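Long-range contacts in dihydrodipicolinate synthase family protein (Sinorhizobium meliloti, PDB 4DNH), which is of unknown function but folds as a TIM barrel and probably belongs with the dihydrodipicolinate synthase-like proteins: residues R35-A39 with A113-C117; L155-L161 with V174-L179. One frame throughout, in Å; residues are numbered along the deposited sequence.

Interaction 1. Residues R35-A39 with A113-C117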
# COMPACT_ATOMS: atom_id res chain seq x y z
N ARG A 35 2.22 -1.46 17.78
CA ARG A 35 2.27 -2.17 16.51
C ARG A 35 3.35 -1.57 15.63
O ARG A 35 3.70 -0.40 15.81
CB ARG A 35 0.93 -2.04 15.78
CG ARG A 35 -0.27 -2.64 16.49
CD ARG A 35 -0.27 -4.15 16.39
NE ARG A 35 -1.42 -4.72 17.10
CZ ARG A 35 -1.42 -5.05 18.39
NH1 ARG A 35 -0.33 -4.88 19.12
NH2 ARG A 35 -2.51 -5.56 18.94
N VAL A 36 3.86 -2.36 14.68
CA VAL A 36 4.69 -1.86 13.57
C VAL A 36 3.84 -1.62 12.31
O VAL A 36 3.38 -2.57 11.65
CB VAL A 36 5.84 -2.84 13.24
CG1 VAL A 36 6.70 -2.29 12.10
CG2 VAL A 36 6.69 -3.07 14.48
N ALA A 37 3.65 -0.35 11.97
CA ALA A 37 2.73 0.07 10.92
C ALA A 37 3.43 0.83 9.83
O ALA A 37 4.09 1.84 10.11
CB ALA A 37 1.63 0.93 11.51
N PHE A 38 3.28 0.36 8.59
CA PHE A 38 3.75 1.05 7.40
C PHE A 38 2.56 1.51 6.59
O PHE A 38 1.56 0.80 6.47
CB PHE A 38 4.47 0.09 6.47
CG PHE A 38 5.84 -0.33 6.93
CD1 PHE A 38 6.00 -1.45 7.74
CD2 PHE A 38 6.96 0.35 6.49
CE1 PHE A 38 7.27 -1.85 8.13
CE2 PHE A 38 8.23 -0.06 6.87
CZ PHE A 38 8.38 -1.15 7.70
N ALA A 39 2.69 2.68 5.98
CA ALA A 39 1.81 3.01 4.89
C ALA A 39 2.54 2.79 3.55
O ALA A 39 3.69 3.21 3.37
CB ALA A 39 1.32 4.44 5.03
N ALA A 113 12.61 7.99 10.83
CA ALA A 113 12.09 7.58 9.54
C ALA A 113 12.25 6.09 9.27
O ALA A 113 13.34 5.63 8.92
CB ALA A 113 12.73 8.40 8.43
N LEU A 114 11.16 5.33 9.44
CA LEU A 114 11.15 3.91 9.14
C LEU A 114 10.70 3.71 7.69
O LEU A 114 9.73 4.31 7.22
CB LEU A 114 10.24 3.16 10.12
CG LEU A 114 9.76 1.73 9.80
CD1 LEU A 114 10.84 0.68 10.07
CD2 LEU A 114 8.50 1.41 10.61
N ILE A 115 11.42 2.86 6.97
CA ILE A 115 11.26 2.72 5.54
C ILE A 115 11.83 1.39 5.09
O ILE A 115 12.85 0.92 5.61
CB ILE A 115 11.91 3.92 4.76
CG1 ILE A 115 11.86 3.69 3.25
CG2 ILE A 115 13.34 4.20 5.24
CD1 ILE A 115 11.84 4.96 2.43
N ALA A 116 11.13 0.76 4.15
CA ALA A 116 11.57 -0.48 3.54
C ALA A 116 11.15 -0.42 2.09
O ALA A 116 10.09 0.14 1.76
CB ALA A 116 10.96 -1.68 4.25
N CYS A 117 11.95 -1.03 1.23
CA CYS A 117 11.89 -0.77 -0.18
C CYS A 117 11.57 -2.00 -0.98
O CYS A 117 12.24 -3.02 -0.83
CB CYS A 117 13.23 -0.21 -0.64
SG CYS A 117 13.73 1.20 0.37

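Interaction 2. Residues L155-L161 with V174-L179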
# COMPACT_ATOMS: atom_id res chain seq x y z
N LEU A 155 10.42 -7.93 -0.18
CA LEU A 155 10.67 -8.79 -1.31
C LEU A 155 9.37 -9.06 -2.06
O LEU A 155 8.49 -9.78 -1.58
CB LEU A 155 11.34 -10.08 -0.86
CG LEU A 155 11.88 -10.99 -1.95
CD1 LEU A 155 12.95 -10.27 -2.76
CD2 LEU A 155 12.44 -12.26 -1.33
N MSE A 156 9.26 -8.46 -3.24
CA MSE A 156 8.02 -8.49 -4.01
C MSE A 156 7.88 -9.77 -4.79
O MSE A 156 8.89 -10.45 -5.10
CB MSE A 156 7.99 -7.27 -4.91
CG MSE A 156 7.70 -6.04 -4.05
SE MSE A 156 7.73 -4.42 -5.18
CE MSE A 156 5.80 -4.29 -5.60
N ALA A 157 6.64 -10.13 -5.09
CA ALA A 157 6.35 -11.29 -5.92
C ALA A 157 6.75 -10.98 -7.35
O ALA A 157 6.81 -9.81 -7.73
CB ALA A 157 4.88 -11.65 -5.84
N SER A 158 7.05 -12.01 -8.12
CA SER A 158 7.66 -11.85 -9.43
C SER A 158 6.76 -12.37 -10.57
O SER A 158 6.35 -13.55 -10.59
CB SER A 158 9.04 -12.52 -9.42
OG SER A 158 9.48 -12.93 -10.71
N ARG A 159 6.47 -11.47 -11.51
CA ARG A 159 5.65 -11.74 -12.70
C ARG A 159 6.28 -12.89 -13.52
O ARG A 159 5.59 -13.83 -13.90
CB ARG A 159 5.58 -10.45 -13.55
CG ARG A 159 4.22 -9.83 -13.90
CD ARG A 159 3.47 -9.35 -12.67
NE ARG A 159 2.94 -7.96 -12.58
CZ ARG A 159 2.98 -6.97 -13.48
NH1 ARG A 159 2.44 -5.80 -13.13
NH2 ARG A 159 3.54 -7.11 -14.68
N ALA A 160 7.59 -12.82 -13.76
CA ALA A 160 8.29 -13.80 -14.62
C ALA A 160 8.33 -15.20 -14.02
O ALA A 160 8.29 -16.21 -14.74
CB ALA A 160 9.71 -13.32 -14.93
N LEU A 161 8.42 -15.25 -12.69
CA LEU A 161 8.42 -16.50 -11.94
C LEU A 161 7.04 -17.17 -11.95
O LEU A 161 6.94 -18.39 -12.17
CB LEU A 161 8.95 -16.29 -10.52
CG LEU A 161 9.06 -17.51 -9.59
CD1 LEU A 161 10.07 -18.55 -10.05
CD2 LEU A 161 9.37 -17.05 -8.17
N VAL A 174 14.19 -20.52 -5.77
CA VAL A 174 14.39 -19.09 -6.00
C VAL A 174 14.50 -18.36 -4.66
O VAL A 174 15.50 -17.70 -4.40
CB VAL A 174 13.29 -18.50 -6.91
CG1 VAL A 174 13.25 -16.98 -6.82
CG2 VAL A 174 13.53 -18.92 -8.35
N TYR A 175 13.49 -18.50 -3.81
CA TYR A 175 13.53 -17.89 -2.48
C TYR A 175 14.64 -18.46 -1.57
O TYR A 175 15.04 -17.83 -0.59
CB TYR A 175 12.15 -17.97 -1.81
CG TYR A 175 11.16 -17.00 -2.41
CD1 TYR A 175 10.49 -17.28 -3.59
CD2 TYR A 175 10.89 -15.78 -1.78
CE1 TYR A 175 9.59 -16.39 -4.14
CE2 TYR A 175 9.98 -14.88 -2.32
CZ TYR A 175 9.33 -15.19 -3.49
OH TYR A 175 8.42 -14.30 -4.04
N ASP A 176 15.15 -19.64 -1.91
CA ASP A 176 16.29 -20.20 -1.19
C ASP A 176 17.57 -19.42 -1.52
O ASP A 176 18.31 -19.05 -0.61
CB ASP A 176 16.42 -21.72 -1.46
CG ASP A 176 17.71 -22.31 -0.90
OD1 ASP A 176 18.05 -22.08 0.29
OD2 ASP A 176 18.39 -23.04 -1.66
N ARG A 177 17.82 -19.16 -2.81
CA ARG A 177 19.00 -18.40 -3.17
C ARG A 177 18.87 -16.93 -2.76
O ARG A 177 19.74 -16.39 -2.09
CB ARG A 177 19.36 -18.54 -4.66
CG ARG A 177 20.81 -18.12 -4.95
CD ARG A 177 21.44 -18.91 -6.09
NE ARG A 177 21.53 -20.34 -5.79
CZ ARG A 177 21.79 -21.29 -6.69
NH1 ARG A 177 21.99 -20.98 -7.97
NH2 ARG A 177 21.86 -22.56 -6.31
N VAL A 178 17.76 -16.32 -3.15
CA VAL A 178 17.49 -14.93 -2.81
C VAL A 178 17.67 -14.65 -1.31
O VAL A 178 18.47 -13.78 -0.94
CB VAL A 178 16.09 -14.47 -3.31
CG1 VAL A 178 15.74 -13.09 -2.77
CG2 VAL A 178 16.03 -14.46 -4.83
N LEU A 179 16.98 -15.42 -0.47
CA LEU A 179 16.99 -15.15 0.98
C LEU A 179 18.30 -15.47 1.68
O LEU A 179 18.63 -14.83 2.68
CB LEU A 179 15.84 -15.86 1.69
CG LEU A 179 14.44 -15.26 1.51
CD1 LEU A 179 13.39 -16.22 2.06
CD2 LEU A 179 14.34 -13.90 2.19
O HOH W 1 7.53 -12.31 -2.66

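Interaction 1. Residues R35-A39 with A113-C117
Phe38, on barrel strand 37-40, and Leu114, just ahead of strand 115-119, bury most of the 184 Å² shared here. The CA-to-CB bond of Leu114 points toward 35-39, and its CD2 methyl lies over one face of the Phe38 ring, 4.2 Å from the centroid and 23° off the normal, a CH-pi contact; Leu114 CG comes within 3.8 Å of Phe38 CE2. The same CE2 atom lies 4.1 Å from Ala116 CB, so the ring reaches both leucine and alanine. Val36 CG1, 4.4 Å from Leu114 CD2, extends the apolar patch. These strands are not sheet neighbours: strand 77-80 runs between them, Ala37 and Ala39 bonding to Gly77. Ala37 and Ala39 pack on outer helices (Leu290, Leu71) and Ile115 on helix 93-108, so Phe38, Leu114 and Ala116, on the other side of their strands, face the barrel interior. The side-chain contacts are apolar, with the Phe38 ring edge also against the backbone at Ile115; side-chain packing rather than backbone pairing joins first and third strands.

Interaction 2. Residues L155-L161 with V174-L179
Leu155 pushes its CD2 methyl into the flank of helix 168-181, where that one atom lies 3.7 Å from Tyr175 CE2, 3.7 Å from Val178 CG1 and 4.3 Å from Leu179 CD2. Val174, Tyr175, Val178 and Leu179 thus present one face of the helix to 155-161, with the i to i+4 bonds Val178 N to Val174 O (2.9 Å) and Leu179 N to Tyr175 O (3.1 Å) holding the turn. At the other end Leu161 repeats the pattern: Leu161 CD1 meets Val174 CG2 at 3.9 Å, and Leu161 CD2 meets Tyr175 CE1 at 4.1 Å. The Tyr175 ring consequently sits between two leucines, one ending strand 153-155 and the other in helix 159-164. Ser158 is the N-cap of that helix, Ser158 OG accepting from Leu161 N at 3.2 Å and 154°, which fixes the start of the turn carrying Leu161. The tyrosine hydroxyl has polar company: Tyr175 OH donates to a water at 2.6 Å, which in turn donates to Leu155 O at 2.9 Å, and Tyr175 OH also hydrogen-bonds Tyr202 OH, which bonds Ser158 N as well. The side-chain packing between the segments is apolar and supplies the fit, while the water adds a bridge between the Tyr175 hydroxyl and the carbonyl of Leu155.

In the fold
From the N terminus, the chain enters the barrel at strand 37-40, passes through helix 61-73, strand 77-80 and helix 93-108, and reaches 115-119, where interaction 1 closes a loop of 73 intervening residues across the second strand. Helix 132-148 then leads to strand 153-155, the fourth, and interaction 2 closes a much shorter loop of 12 residues as helix 168-181 folds back on the strand's exit before strand 186-191 begins. The two contacts run in series, neither nesting nor crossing; their centres are 21 Å apart. Interaction 1 joins strands within the barrel, whereas interaction 2 ties the end of strand 153-155 and the short helix 159-164 to helix 168-181 of the outer layer.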